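Local atomic coordinates of SusD-like carbohydrate binding protein BF1063 (Bacteroides fragilis NCTC 9343, PDB entry 3I4G), a protein that probably binds carbohydrate at the outer membrane of the bacterial cell, as a member of the SusD family. Residues D286-Y291 with F299-P304; S309-D314 with W473-P478; D320-Y325 with L448-I453. All coordinates share one frame; numbering follows the deposited sequence.

Contact 1 (D286-Y291 with F299-P304)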
ATOM      1  N   ASP A 286      13.953  -4.772 -10.007  1.00  8.22           N
ATOM      2  CA  ASP A 286      12.962  -4.434 -11.027  1.00  7.53           C
ATOM      3  C   ASP A 286      12.312  -3.085 -10.754  1.00  8.64           C
ATOM      4  O   ASP A 286      11.935  -2.382 -11.702  1.00  8.83           O
ATOM      5  CB  ASP A 286      11.907  -5.529 -11.144  1.00  8.07           C
ATOM      6  CG  ASP A 286      11.087  -5.406 -12.380  1.00  8.67           C
ATOM      7  OD1 ASP A 286      11.621  -5.603 -13.495  1.00 10.13           O
ATOM      8  OD2 ASP A 286       9.881  -5.139 -12.228  1.00  9.75           O
ATOM      9  N   LEU A 287      12.154  -2.710  -9.476  1.00  8.08           N
ATOM     10  CA  LEU A 287      11.663  -1.347  -9.173  1.00  9.13           C
ATOM     11  C   LEU A 287      12.765  -0.318  -9.492  1.00  7.83           C
ATOM     12  O   LEU A 287      12.503   0.691 -10.156  1.00  8.46           O
ATOM     13  CB  LEU A 287      11.230  -1.219  -7.722  1.00  8.89           C
ATOM     14  CG  LEU A 287      10.894   0.200  -7.264  1.00  9.30           C
ATOM     15  CD1 LEU A 287       9.797   0.876  -8.122  1.00  9.28           C
ATOM     16  CD2 LEU A 287      10.494   0.223  -5.769  1.00  9.87           C
ATOM     17  N   TYR A 288      13.972  -0.530  -8.984  1.00  8.91           N
ATOM     18  CA  TYR A 288      15.076   0.352  -9.309  1.00  8.98           C
ATOM     19  C   TYR A 288      15.179   0.669 -10.806  1.00  9.60           C
ATOM     20  O   TYR A 288      15.401   1.824 -11.189  1.00  8.97           O
ATOM     21  CB  TYR A 288      16.417  -0.217  -8.794  1.00  9.83           C
ATOM     22  CG  TYR A 288      17.585   0.498  -9.402  1.00  9.55           C
ATOM     23  CD1 TYR A 288      17.894   1.796  -8.984  1.00 11.36           C
ATOM     24  CD2 TYR A 288      18.353  -0.060 -10.413  1.00  9.68           C
ATOM     25  CE1 TYR A 288      18.932   2.491  -9.567  1.00 11.15           C
ATOM     26  CE2 TYR A 288      19.401   0.680 -10.999  1.00 10.12           C
ATOM     27  CZ  TYR A 288      19.637   1.952 -10.554  1.00 10.71           C
ATOM     28  OH  TYR A 288      20.682   2.726 -11.095  1.00 15.56           O
ATOM     29  N   GLU A 289      15.015  -0.333 -11.647  1.00  8.35           N
ATOM     30  CA  GLU A 289      15.138  -0.206 -13.090  1.00  8.14           C
ATOM     31  C   GLU A 289      13.951   0.470 -13.774  1.00  8.97           C
ATOM     32  O   GLU A 289      14.044   0.829 -14.940  1.00  9.85           O
ATOM     33  CB  GLU A 289      15.308  -1.600 -13.698  1.00  9.47           C
ATOM     34  CG  GLU A 289      16.599  -2.275 -13.293  1.00  9.30           C
ATOM     35  CD  GLU A 289      16.610  -3.765 -13.502  1.00 10.28           C
ATOM     36  OE1 GLU A 289      15.682  -4.310 -14.152  1.00 12.13           O
ATOM     37  OE2 GLU A 289      17.536  -4.409 -12.984  1.00  9.13           O
ATOM     38  N   SER A 290      12.858   0.654 -13.047  1.00  9.31           N
ATOM     39  CA  SER A 290      11.639   1.165 -13.653  1.00  8.42           C
ATOM     40  C   SER A 290      11.646   2.691 -13.848  1.00  8.90           C
ATOM     41  O   SER A 290      11.023   3.201 -14.786  1.00  9.92           O
ATOM     42  CB  SER A 290      10.424   0.700 -12.810  1.00  8.20           C
ATOM     43  OG  SER A 290       9.233   0.967 -13.547  1.00 11.52           O
ATOM     44  N   TYR A 291      12.326   3.419 -12.985  1.00  9.45           N
ATOM     45  CA  TYR A 291      12.333   4.863 -13.023  1.00  9.31           C
ATOM     46  C   TYR A 291      12.951   5.372 -14.331  1.00  8.69           C
ATOM     47  O   TYR A 291      13.971   4.864 -14.786  1.00  9.91           O
ATOM     48  CB  TYR A 291      13.116   5.431 -11.843  1.00  9.28           C
ATOM     49  CG  TYR A 291      12.526   5.139 -10.506  1.00  8.63           C
ATOM     50  CD1 TYR A 291      11.604   5.971  -9.926  1.00  8.93           C
ATOM     51  CD2 TYR A 291      12.911   4.023  -9.799  1.00  8.79           C
ATOM     52  CE1 TYR A 291      11.030   5.685  -8.691  1.00  7.29           C
ATOM     53  CE2 TYR A 291      12.358   3.736  -8.578  1.00  8.18           C
ATOM     54  CZ  TYR A 291      11.428   4.557  -8.023  1.00  7.17           C
ATOM     55  OH  TYR A 291      10.869   4.282  -6.779  1.00  8.81           O
ATOM     56  N   PHE A 299      14.875   3.784 -18.629  1.00 10.12           N
ATOM     57  CA  PHE A 299      16.162   3.383 -18.124  1.00  9.33           C
ATOM     58  C   PHE A 299      16.741   2.183 -18.872  1.00 11.52           C
ATOM     59  O   PHE A 299      16.014   1.262 -19.267  1.00 12.58           O
ATOM     60  CB  PHE A 299      16.074   3.027 -16.634  1.00 11.29           C
ATOM     61  CG  PHE A 299      17.378   2.560 -16.077  1.00 10.42           C
ATOM     62  CD1 PHE A 299      18.429   3.418 -15.907  1.00 11.25           C
ATOM     63  CD2 PHE A 299      17.558   1.223 -15.799  1.00  8.76           C
ATOM     64  CE1 PHE A 299      19.646   2.970 -15.416  1.00  9.79           C
ATOM     65  CE2 PHE A 299      18.766   0.765 -15.310  1.00  9.24           C
ATOM     66  CZ  PHE A 299      19.808   1.631 -15.140  1.00  9.68           C
ATOM     67  N   SER A 300      18.061   2.207 -19.056  1.00  9.68           N
ATOM     68  CA  SER A 300      18.817   1.071 -19.528  1.00 12.21           C
ATOM     69  C   SER A 300      20.203   1.099 -18.907  1.00  9.32           C
ATOM     70  O   SER A 300      20.802   2.127 -18.825  1.00 11.49           O
ATOM     71  CB  SER A 300      18.979   1.065 -21.043  1.00 14.37           C
ATOM     72  OG  SER A 300      19.743  -0.075 -21.417  1.00 16.15           O
ATOM     73  N   TYR A 301      20.675  -0.060 -18.430  1.00 10.26           N
ATOM     74  CA  TYR A 301      22.020  -0.192 -17.920  1.00 11.59           C
ATOM     75  C   TYR A 301      23.031   0.050 -19.033  1.00 12.75           C
ATOM     76  O   TYR A 301      24.167   0.366 -18.759  1.00 12.33           O
ATOM     77  CB  TYR A 301      22.294  -1.588 -17.351  1.00 10.64           C
ATOM     78  CG  TYR A 301      21.583  -1.910 -16.067  1.00  9.62           C
ATOM     79  CD1 TYR A 301      21.997  -1.353 -14.881  1.00 10.33           C
ATOM     80  CD2 TYR A 301      20.558  -2.824 -16.038  1.00  9.33           C
ATOM     81  CE1 TYR A 301      21.348  -1.647 -13.671  1.00  9.66           C
ATOM     82  CE2 TYR A 301      19.901  -3.116 -14.856  1.00  8.73           C
ATOM     83  CZ  TYR A 301      20.320  -2.557 -13.676  1.00  8.46           C
ATOM     84  OH  TYR A 301      19.681  -2.850 -12.499  1.00  9.27           O
ATOM     85  N   ASP A 302      22.608  -0.109 -20.282  1.00 13.10           N
ATOM     86  CA  ASP A 302      23.522   0.081 -21.415  1.00 13.84           C
ATOM     87  C   ASP A 302      23.668   1.528 -21.864  1.00 14.59           C
ATOM     88  O   ASP A 302      24.461   1.816 -22.754  1.00 16.38           O
ATOM     89  CB  ASP A 302      23.050  -0.795 -22.568  1.00 14.69           C
ATOM     90  CG  ASP A 302      23.117  -2.275 -22.232  1.00 19.36           C
ATOM     91  OD1 ASP A 302      24.052  -2.661 -21.502  1.00 24.82           O
ATOM     92  OD2 ASP A 302      22.279  -3.040 -22.727  1.00 27.16           O
ATOM     93  N   ASP A 303      22.912   2.421 -21.256  1.00 13.55           N
ATOM     94  CA  ASP A 303      22.930   3.822 -21.581  1.00 12.22           C
ATOM     95  C   ASP A 303      24.059   4.464 -20.827  1.00 15.24           C
ATOM     96  O   ASP A 303      24.266   4.165 -19.648  1.00 13.08           O
ATOM     97  CB  ASP A 303      21.583   4.411 -21.200  1.00 14.29           C
ATOM     98  CG  ASP A 303      21.412   5.826 -21.678  1.00 15.33           C
ATOM     99  OD1 ASP A 303      22.099   6.726 -21.173  1.00 13.31           O
ATOM    100  OD2 ASP A 303      20.509   6.039 -22.519  1.00 17.24           O
ATOM    101  N   PRO A 304      24.809   5.369 -21.480  1.00 15.36           N
ATOM    102  CA  PRO A 304      25.953   5.966 -20.788  1.00 16.45           C
ATOM    103  C   PRO A 304      25.605   6.810 -19.562  1.00 17.57           C
ATOM    104  O   PRO A 304      26.515   7.123 -18.776  1.00 17.25           O
ATOM    105  CB  PRO A 304      26.632   6.835 -21.874  1.00 17.59           C
ATOM    106  CG  PRO A 304      25.723   6.880 -23.016  1.00 21.67           C
ATOM    107  CD  PRO A 304      24.698   5.811 -22.885  1.00 17.79           C
TER
HETATM  108  O   HOH W   1      12.274   3.195 -17.326  1.00 15.29           O

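Contact 2 (S309-D314 with W473-P478)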
ATOM      1  N   SER A 309      28.308   4.185  -9.687  1.00 12.07           N
ATOM      2  CA  SER A 309      28.788   4.862  -8.465  1.00 13.16           C
ATOM      3  C   SER A 309      27.730   5.779  -7.845  1.00 12.96           C
ATOM      4  O   SER A 309      27.932   6.312  -6.759  1.00 11.58           O
ATOM      5  CB  SER A 309      30.073   5.661  -8.733  1.00 13.92           C
ATOM      6  OG  SER A 309      29.834   6.826  -9.511  1.00 20.38           O
ATOM      7  N   ASN A 310      26.631   6.019  -8.555  1.00 10.84           N
ATOM      8  CA  ASN A 310      25.554   6.863  -8.034  1.00 11.13           C
ATOM      9  C   ASN A 310      24.277   6.430  -8.717  1.00 10.36           C
ATOM     10  O   ASN A 310      23.875   6.946  -9.746  1.00 10.03           O
ATOM     11  CB  ASN A 310      25.849   8.340  -8.241  1.00 11.07           C
ATOM     12  CG  ASN A 310      24.819   9.217  -7.555  1.00 12.85           C
ATOM     13  OD1 ASN A 310      23.698   8.771  -7.189  1.00 12.85           O
ATOM     14  ND2 ASN A 310      25.180  10.477  -7.355  1.00 15.55           N
ATOM     15  N   LEU A 311      23.628   5.458  -8.103  1.00  9.66           N
ATOM     16  CA  LEU A 311      22.496   4.810  -8.756  1.00 10.01           C
ATOM     17  C   LEU A 311      21.315   5.689  -9.042  1.00 11.93           C
ATOM     18  O   LEU A 311      20.561   5.376  -9.969  1.00 12.15           O
ATOM     19  CB  LEU A 311      22.041   3.605  -7.937  1.00  9.79           C
ATOM     20  CG  LEU A 311      23.019   2.442  -7.831  1.00 13.14           C
ATOM     21  CD1 LEU A 311      22.350   1.275  -7.083  1.00 11.83           C
ATOM     22  CD2 LEU A 311      23.543   1.952  -9.199  1.00 11.39           C
ATOM     23  N   GLY A 312      21.141   6.786  -8.309  1.00  9.70           N
ATOM     24  CA  GLY A 312      20.002   7.671  -8.567  1.00 10.96           C
ATOM     25  C   GLY A 312      20.294   8.851  -9.470  1.00 10.51           C
ATOM     26  O   GLY A 312      19.390   9.623  -9.801  1.00 10.40           O
ATOM     27  N   LYS A 313      21.535   8.983  -9.897  1.00 10.76           N
ATOM     28  CA  LYS A 313      21.938  10.140 -10.690  1.00 10.80           C
ATOM     29  C   LYS A 313      21.328  10.110 -12.089  1.00 10.34           C
ATOM     30  O   LYS A 313      21.351   9.081 -12.775  1.00 11.40           O
ATOM     31  CB  LYS A 313      23.464  10.196 -10.795  1.00 12.36           C
ATOM     32  CG  LYS A 313      23.982  11.407 -11.612  1.00 13.46           C
ATOM     33  CD  LYS A 313      25.491  11.471 -11.649  1.00 14.01           C
ATOM     34  CE  LYS A 313      25.959  12.671 -12.502  1.00 19.12           C
ATOM     35  NZ  LYS A 313      27.433  12.664 -12.606  1.00 26.58           N
ATOM     36  N   ASP A 314      20.781  11.256 -12.492  1.00  9.88           N
ATOM     37  CA  ASP A 314      20.167  11.427 -13.819  1.00 10.89           C
ATOM     38  C   ASP A 314      18.905  10.560 -13.958  1.00  9.00           C
ATOM     39  O   ASP A 314      18.471  10.237 -15.055  1.00 11.33           O
ATOM     40  CB  ASP A 314      21.157  11.152 -14.964  1.00 11.88           C
ATOM     41  CG  ASP A 314      20.848  11.956 -16.221  1.00 19.23           C
ATOM     42  OD1 ASP A 314      19.796  12.625 -16.276  1.00 18.92           O
ATOM     43  OD2 ASP A 314      21.708  11.951 -17.144  1.00 18.29           O
ATOM     44  N   TRP A 473      16.159  -9.846  -8.332  1.00  8.66           N
ATOM     45  CA  TRP A 473      17.535  -9.373  -8.350  1.00  7.70           C
ATOM     46  C   TRP A 473      17.645  -8.153  -7.448  1.00  8.14           C
ATOM     47  O   TRP A 473      16.641  -7.519  -7.103  1.00  7.94           O
ATOM     48  CB  TRP A 473      17.967  -9.094  -9.789  1.00  7.53           C
ATOM     49  CG  TRP A 473      17.992 -10.352 -10.595  1.00  7.64           C
ATOM     50  CD1 TRP A 473      16.986 -10.843 -11.370  1.00  8.69           C
ATOM     51  CD2 TRP A 473      19.062 -11.299 -10.689  1.00  6.81           C
ATOM     52  NE1 TRP A 473      17.362 -12.033 -11.940  1.00  9.41           N
ATOM     53  CE2 TRP A 473      18.624 -12.345 -11.532  1.00  7.70           C
ATOM     54  CE3 TRP A 473      20.342 -11.369 -10.143  1.00  7.42           C
ATOM     55  CZ2 TRP A 473      19.426 -13.440 -11.842  1.00  8.56           C
ATOM     56  CZ3 TRP A 473      21.129 -12.475 -10.425  1.00  8.69           C
ATOM     57  CH2 TRP A 473      20.671 -13.490 -11.260  1.00  7.46           C
ATOM     58  N   GLY A 474      18.882  -7.839  -7.080  1.00  8.20           N
ATOM     59  CA  GLY A 474      19.197  -6.727  -6.199  1.00  8.80           C
ATOM     60  C   GLY A 474      20.039  -5.680  -6.906  1.00  7.81           C
ATOM     61  O   GLY A 474      20.055  -5.561  -8.154  1.00  8.56           O
ATOM     62  N   ALA A 475      20.707  -4.874  -6.106  1.00  7.45           N
ATOM     63  CA  ALA A 475      21.514  -3.773  -6.639  1.00  8.99           C
ATOM     64  C   ALA A 475      22.683  -4.286  -7.437  1.00  8.44           C
ATOM     65  O   ALA A 475      23.153  -5.427  -7.243  1.00  9.01           O
ATOM     66  CB  ALA A 475      22.006  -2.868  -5.498  1.00  8.11           C
ATOM     67  N   PRO A 476      23.176  -3.443  -8.353  1.00  7.88           N
ATOM     68  CA  PRO A 476      24.324  -3.844  -9.148  1.00  8.35           C
ATOM     69  C   PRO A 476      25.644  -3.644  -8.405  1.00  7.54           C
ATOM     70  O   PRO A 476      25.819  -2.621  -7.744  1.00  9.60           O
ATOM     71  CB  PRO A 476      24.290  -2.892 -10.346  1.00  9.72           C
ATOM     72  CG  PRO A 476      23.231  -1.898 -10.100  1.00 13.28           C
ATOM     73  CD  PRO A 476      22.691  -2.108  -8.727  1.00  9.96           C
ATOM     74  N   TYR A 477      26.587  -4.573  -8.572  1.00  7.91           N
ATOM     75  CA  TYR A 477      27.877  -4.533  -7.916  1.00  8.08           C
ATOM     76  C   TYR A 477      29.036  -4.868  -8.868  1.00  7.72           C
ATOM     77  O   TYR A 477      29.819  -5.774  -8.608  1.00  9.18           O
ATOM     78  CB  TYR A 477      27.902  -5.477  -6.713  1.00  9.27           C
ATOM     79  CG  TYR A 477      27.086  -4.966  -5.558  1.00  8.62           C
ATOM     80  CD1 TYR A 477      27.613  -4.059  -4.689  1.00  9.51           C
ATOM     81  CD2 TYR A 477      25.770  -5.389  -5.346  1.00 10.01           C
ATOM     82  CE1 TYR A 477      26.873  -3.557  -3.651  1.00  9.28           C
ATOM     83  CE2 TYR A 477      25.048  -4.905  -4.309  1.00  9.06           C
ATOM     84  CZ  TYR A 477      25.589  -3.997  -3.457  1.00  9.01           C
ATOM     85  OH  TYR A 477      24.809  -3.499  -2.405  1.00 10.61           O
ATOM     86  N   PRO A 478      29.159  -4.109  -9.974  1.00  8.01           N
ATOM     87  CA  PRO A 478      30.281  -4.380 -10.869  1.00  8.04           C
ATOM     88  C   PRO A 478      31.627  -4.213 -10.170  1.00  8.93           C
ATOM     89  O   PRO A 478      32.577  -4.867 -10.565  1.00 10.12           O
ATOM     90  CB  PRO A 478      30.094  -3.352 -12.004  1.00  9.25           C
ATOM     91  CG  PRO A 478      29.291  -2.262 -11.415  1.00  9.80           C
ATOM     92  CD  PRO A 478      28.314  -3.025 -10.497  1.00  8.72           C
TER

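Contact 3 (D320-Y325 with L448-I453)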
ATOM      1  N   ASP A 320      15.511   8.426  -5.788  1.00  7.54           N
ATOM      2  CA  ASP A 320      16.199   8.757  -4.547  1.00  7.62           C
ATOM      3  C   ASP A 320      15.223   9.139  -3.442  1.00  8.39           C
ATOM      4  O   ASP A 320      15.547   8.941  -2.268  1.00  9.66           O
ATOM      5  CB  ASP A 320      17.247   9.885  -4.780  1.00  8.47           C
ATOM      6  CG  ASP A 320      18.541   9.392  -5.399  1.00 10.69           C
ATOM      7  OD1 ASP A 320      18.952   8.249  -5.066  1.00 10.02           O
ATOM      8  OD2 ASP A 320      19.168  10.178  -6.175  1.00 11.87           O
ATOM      9  N   TYR A 321      14.046   9.671  -3.758  1.00  7.36           N
ATOM     10  CA  TYR A 321      13.088   9.952  -2.674  1.00  7.84           C
ATOM     11  C   TYR A 321      12.546   8.679  -2.015  1.00  8.05           C
ATOM     12  O   TYR A 321      12.182   8.689  -0.862  1.00  8.30           O
ATOM     13  CB  TYR A 321      11.874  10.742  -3.149  1.00  8.49           C
ATOM     14  CG  TYR A 321      12.159  12.129  -3.703  1.00  8.82           C
ATOM     15  CD1 TYR A 321      13.220  12.875  -3.264  1.00  8.44           C
ATOM     16  CD2 TYR A 321      11.275  12.737  -4.600  1.00  8.60           C
ATOM     17  CE1 TYR A 321      13.461  14.169  -3.756  1.00  8.00           C
ATOM     18  CE2 TYR A 321      11.503  14.007  -5.108  1.00  8.59           C
ATOM     19  CZ  TYR A 321      12.596  14.710  -4.684  1.00  9.06           C
ATOM     20  OH  TYR A 321      12.866  15.997  -5.156  1.00 10.23           O
ATOM     21  N   THR A 322      12.508   7.594  -2.768  1.00  8.18           N
ATOM     22  CA  THR A 322      11.834   6.368  -2.330  1.00  8.63           C
ATOM     23  C   THR A 322      12.739   5.273  -1.810  1.00  8.26           C
ATOM     24  O   THR A 322      12.355   4.576  -0.843  1.00  7.78           O
ATOM     25  CB  THR A 322      10.976   5.848  -3.479  1.00  8.33           C
ATOM     26  OG1 THR A 322      10.053   6.899  -3.864  1.00  8.88           O
ATOM     27  CG2 THR A 322      10.161   4.629  -3.087  1.00  9.45           C
ATOM     28  N   ILE A 323      13.917   5.123  -2.407  1.00  7.22           N
ATOM     29  CA  ILE A 323      14.838   4.048  -2.035  1.00  7.91           C
ATOM     30  C   ILE A 323      16.235   4.568  -1.859  1.00  8.77           C
ATOM     31  O   ILE A 323      16.567   5.657  -2.365  1.00  9.19           O
ATOM     32  CB  ILE A 323      14.810   2.894  -3.112  1.00  8.99           C
ATOM     33  CG1 ILE A 323      15.377   3.347  -4.465  1.00  9.57           C
ATOM     34  CG2 ILE A 323      13.398   2.374  -3.268  1.00  9.44           C
ATOM     35  CD1 ILE A 323      15.461   2.226  -5.524  1.00 10.34           C
ATOM     36  N   TYR A 324      17.077   3.807  -1.160  1.00  7.48           N
ATOM     37  CA  TYR A 324      18.518   4.134  -1.072  1.00  8.00           C
ATOM     38  C   TYR A 324      19.306   2.834  -1.257  1.00  9.36           C
ATOM     39  O   TYR A 324      18.722   1.728  -1.371  1.00  8.21           O
ATOM     40  CB  TYR A 324      18.876   4.971   0.175  1.00  7.77           C
ATOM     41  CG  TYR A 324      18.646   4.349   1.528  1.00  7.75           C
ATOM     42  CD1 TYR A 324      17.412   4.462   2.139  1.00  8.02           C
ATOM     43  CD2 TYR A 324      19.674   3.758   2.236  1.00  7.88           C
ATOM     44  CE1 TYR A 324      17.189   3.977   3.397  1.00  8.89           C
ATOM     45  CE2 TYR A 324      19.457   3.242   3.500  1.00  8.07           C
ATOM     46  CZ  TYR A 324      18.218   3.348   4.061  1.00  7.72           C
ATOM     47  OH  TYR A 324      18.008   2.831   5.320  1.00  8.88           O
ATOM     48  N   TYR A 325      20.626   2.980  -1.341  1.00  8.23           N
ATOM     49  CA  TYR A 325      21.536   1.952  -1.842  1.00  7.29           C
ATOM     50  C   TYR A 325      22.938   2.275  -1.353  1.00  7.63           C
ATOM     51  O   TYR A 325      23.162   3.331  -0.748  1.00  8.58           O
ATOM     52  CB  TYR A 325      21.486   1.926  -3.383  1.00  7.39           C
ATOM     53  CG  TYR A 325      21.429   3.327  -3.963  1.00  7.68           C
ATOM     54  CD1 TYR A 325      22.573   4.077  -4.083  1.00  8.69           C
ATOM     55  CD2 TYR A 325      20.229   3.905  -4.356  1.00  8.56           C
ATOM     56  CE1 TYR A 325      22.536   5.371  -4.524  1.00  8.65           C
ATOM     57  CE2 TYR A 325      20.200   5.235  -4.836  1.00  9.05           C
ATOM     58  CZ  TYR A 325      21.359   5.951  -4.925  1.00  9.39           C
ATOM     59  OH  TYR A 325      21.317   7.267  -5.364  1.00 10.46           O
ATOM     60  N   LEU A 448       3.481   5.465  -6.762  1.00  8.28           N
ATOM     61  CA  LEU A 448       3.035   4.814  -5.537  1.00  8.11           C
ATOM     62  C   LEU A 448       3.981   3.759  -5.023  1.00  8.80           C
ATOM     63  O   LEU A 448       3.626   3.028  -4.101  1.00  9.22           O
ATOM     64  CB  LEU A 448       1.660   4.174  -5.780  1.00  8.19           C
ATOM     65  CG  LEU A 448       0.554   5.099  -6.253  1.00  9.50           C
ATOM     66  CD1 LEU A 448      -0.702   4.269  -6.615  1.00 11.20           C
ATOM     67  CD2 LEU A 448       0.227   6.177  -5.217  1.00 11.39           C
ATOM     68  N   ALA A 449       5.198   3.703  -5.525  1.00  8.69           N
ATOM     69  CA  ALA A 449       6.127   2.660  -5.118  1.00  6.85           C
ATOM     70  C   ALA A 449       6.379   2.640  -3.617  1.00  8.55           C
ATOM     71  O   ALA A 449       6.622   3.670  -2.977  1.00  9.02           O
ATOM     72  CB  ALA A 449       7.465   2.774  -5.891  1.00  9.30           C
HETATM   73  N   MSE A 450       6.360   1.432  -3.053  1.00  7.72           N
HETATM   74  CA  MSE A 450       6.623   1.128  -1.646  1.00  8.63           C
HETATM   75  C   MSE A 450       5.479   1.524  -0.725  1.00  9.24           C
HETATM   76  O   MSE A 450       5.670   1.479   0.490  1.00 10.23           O
HETATM   77  CB  MSE A 450       7.940   1.738  -1.144  1.00  8.18           C
HETATM   78  CG  MSE A 450       9.157   1.338  -1.968  1.00  8.49           C
HETATM   79 SE   MSE A 450       9.451  -0.586  -2.233  0.75  8.60          SE
HETATM   80  CE  MSE A 450       9.457  -1.064  -0.355  1.00 14.93           C
ATOM     81  N   GLU A 451       4.280   1.808  -1.267  1.00  8.95           N
ATOM     82  CA  GLU A 451       3.160   2.234  -0.432  1.00  8.12           C
ATOM     83  C   GLU A 451       2.130   1.132  -0.221  1.00  8.78           C
ATOM     84  O   GLU A 451       1.106   1.371   0.406  1.00  9.96           O
ATOM     85  CB  GLU A 451       2.468   3.467  -1.033  1.00  8.83           C
ATOM     86  CG  GLU A 451       3.442   4.647  -1.117  1.00  8.26           C
ATOM     87  CD  GLU A 451       2.878   5.909  -1.692  1.00  8.91           C
ATOM     88  OE1 GLU A 451       1.745   6.286  -1.300  1.00  9.62           O
ATOM     89  OE2 GLU A 451       3.578   6.540  -2.528  1.00  8.33           O
ATOM     90  N   GLY A 452       2.400  -0.078  -0.667  1.00  9.02           N
ATOM     91  CA  GLY A 452       1.500  -1.211  -0.408  1.00  9.53           C
ATOM     92  C   GLY A 452       0.345  -1.374  -1.365  1.00  9.65           C
ATOM     93  O   GLY A 452      -0.620  -2.086  -1.051  1.00 10.89           O
ATOM     94  N   ILE A 453       0.426  -0.774  -2.562  1.00  8.57           N
ATOM     95  CA  ILE A 453      -0.641  -0.825  -3.559  1.00  9.09           C
ATOM     96  C   ILE A 453      -0.254  -1.692  -4.759  1.00 10.18           C
ATOM     97  O   ILE A 453      -1.116  -2.126  -5.528  1.00  9.66           O
ATOM     98  CB  ILE A 453      -1.015   0.632  -3.967  1.00  9.46           C
ATOM     99  CG1 ILE A 453      -1.445   1.413  -2.743  1.00  9.84           C
ATOM    100  CG2 ILE A 453      -2.126   0.633  -5.025  1.00 10.66           C
ATOM    101  CD1 ILE A 453      -1.534   2.909  -2.988  1.00  9.45           C
TER

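Contact 1 (D286-Y291 with F299-P304)
Glu289 and Tyr301 both turn CG away from their own carbonyl carbon (chi1 -65° and -70°). With the glutamate chain extended beyond CG, this lays its carboxylate at the edge of the tyrosine ring, the two planes almost perpendicular. Tyr301 OH donates to Glu289 OE2 over 2.7 Å, meeting the oxygen on its anti side and somewhat out of the carboxylate plane. OE2 has a second partner in the salt bridge to Arg497. The same hydroxyl lies at the edge of the Tyr288 ring, 3.7 Å from Tyr288 CD2. Here helix 285-288 and the residues after it face a loop within the SusD-family region, and that loop makes a type I turn from Ser300 to Asp303, with an ST turn in which Ser300 OG accepts from Asp302 N at 3.1 Å. Phe299 packs against both tyrosines: Tyr288 directs its edge at the phenylalanine face in a T-shaped pair (planes 68° apart), while Phe299 CE2 lies over the centre of the Tyr301 ring. Arg315 makes cation-pi contacts with both Tyr288 and Phe299, and the Tyr288 hydroxyl is hydrogen-bonded to Leu311 O. A water also bridges the backbones, donating to Ser290 O (2.8 Å) and accepting from Phe299 N (3.0 Å).

Contact 2 (S309-D314 with W473-P478)
Leu311 and Pro476 meet end on across a small, buried and wholly apolar interface. Both methyls of the leucine take part: Leu311 CD1 comes to 3.8 Å from Pro476 CD, and Leu311 CD2 to 4.0 Å from Pro476 CG, so the forked end of the side chain spans one edge of the pyrrolidine ring. CD1 also approaches the neighbouring strand residue, with Leu311 CD1 4.4 Å from Ala475 CB. The leucine reaches this far because CG is turned away from the carbonyl carbon (chi1 -66°) and CD1 continues the chain in an extended line (chi2 -175°), with CD2 branching to the side. Phe360, on strand 360-362, touches both Leu311 and Ala475 and completes the apolar cluster, while Tyr306 packs on Pro476.

No hydrogen bond joins the two segments, and the polar interactions shape each side separately. On the leucine side a type I turn runs from Asn310 to Lys313, closed by Lys313 N donating to Asn310 O at 3.1 Å. A weak bond from Gly312 N to Asn310 OD1, 3.4 Å long, adds to it. Leu311 occupies the second position of this turn, from which its side chain is presented to the strand.

On the other side, Gly474 and Ala475 are paired through their backbones with Trp498, and Trp473 adds a cation-pi contact with Arg497 and an edge-to-face contact with Tyr499. Pro476 has no amide hydrogen to give to a neighbouring strand, and it is the last residue of strand 471-476. The arrangement is that of a type I turn packing a leucine on the terminal proline of a two-stranded antiparallel sheet.

Contact 3 (D320-Y325 with L448-I453)
The peptide joining Ala449 to Met450 is the flat group at this interface, and Thr322 CG2 lies above one of its faces, 3.7 Å from Ala449 O. Lys364 NZ donates to the same oxygen. The peptide is the central one of a type II turn from Leu448 to Glu451, which follows helix 433-447 in the SusD-family region and meets the point where helix 317-322 passes directly into strand 323-325. The turn is closed by Glu451 N bonding to Leu448 O at 3.2 Å, and Met450 takes the positive phi (74°) of its third position.

Thr322 points its methyl outward because CG2 stands opposite the backbone N, while OG1 turns back to Arg318 O one helical turn earlier. That methyl comes to 3.6 Å from Met450 CG, the two side chains running obliquely to each other. Met450, modelled as selenomethionine, then bends at both later torsions and packs against Leu287, Val281, Pro283 and Met362. Glu451, the buried last residue of the turn, is held by salt bridges to Lys364 and Arg386. Across the helix-strand junction, Tyr325 OH donates to the syn lone pair of Asp320 OD1 at 2.6 Å.

Overall arrangement
From the N terminus, contact 1 comes first and is local: it closes a short loop directly after helix 285-288 and is complete before the others open. Residues 309-314 then begin contact 2, and residues 320-325 begin contact 3 soon after. Contact 3 closes first, at 448-453, and contact 2 later, at 473-478, so the smaller loop lies wholly within the larger and none of the three cross. Contact 2 ties the loop before helix 317-322 to strand 471-476, while contact 3, nearer the centre of the chain, joins the end of helix 317-322 to the loop that follows helix 433-447. Leu287 and Tyr291 pack on contact 3, and Tyr301 touches Pro476 of contact 2.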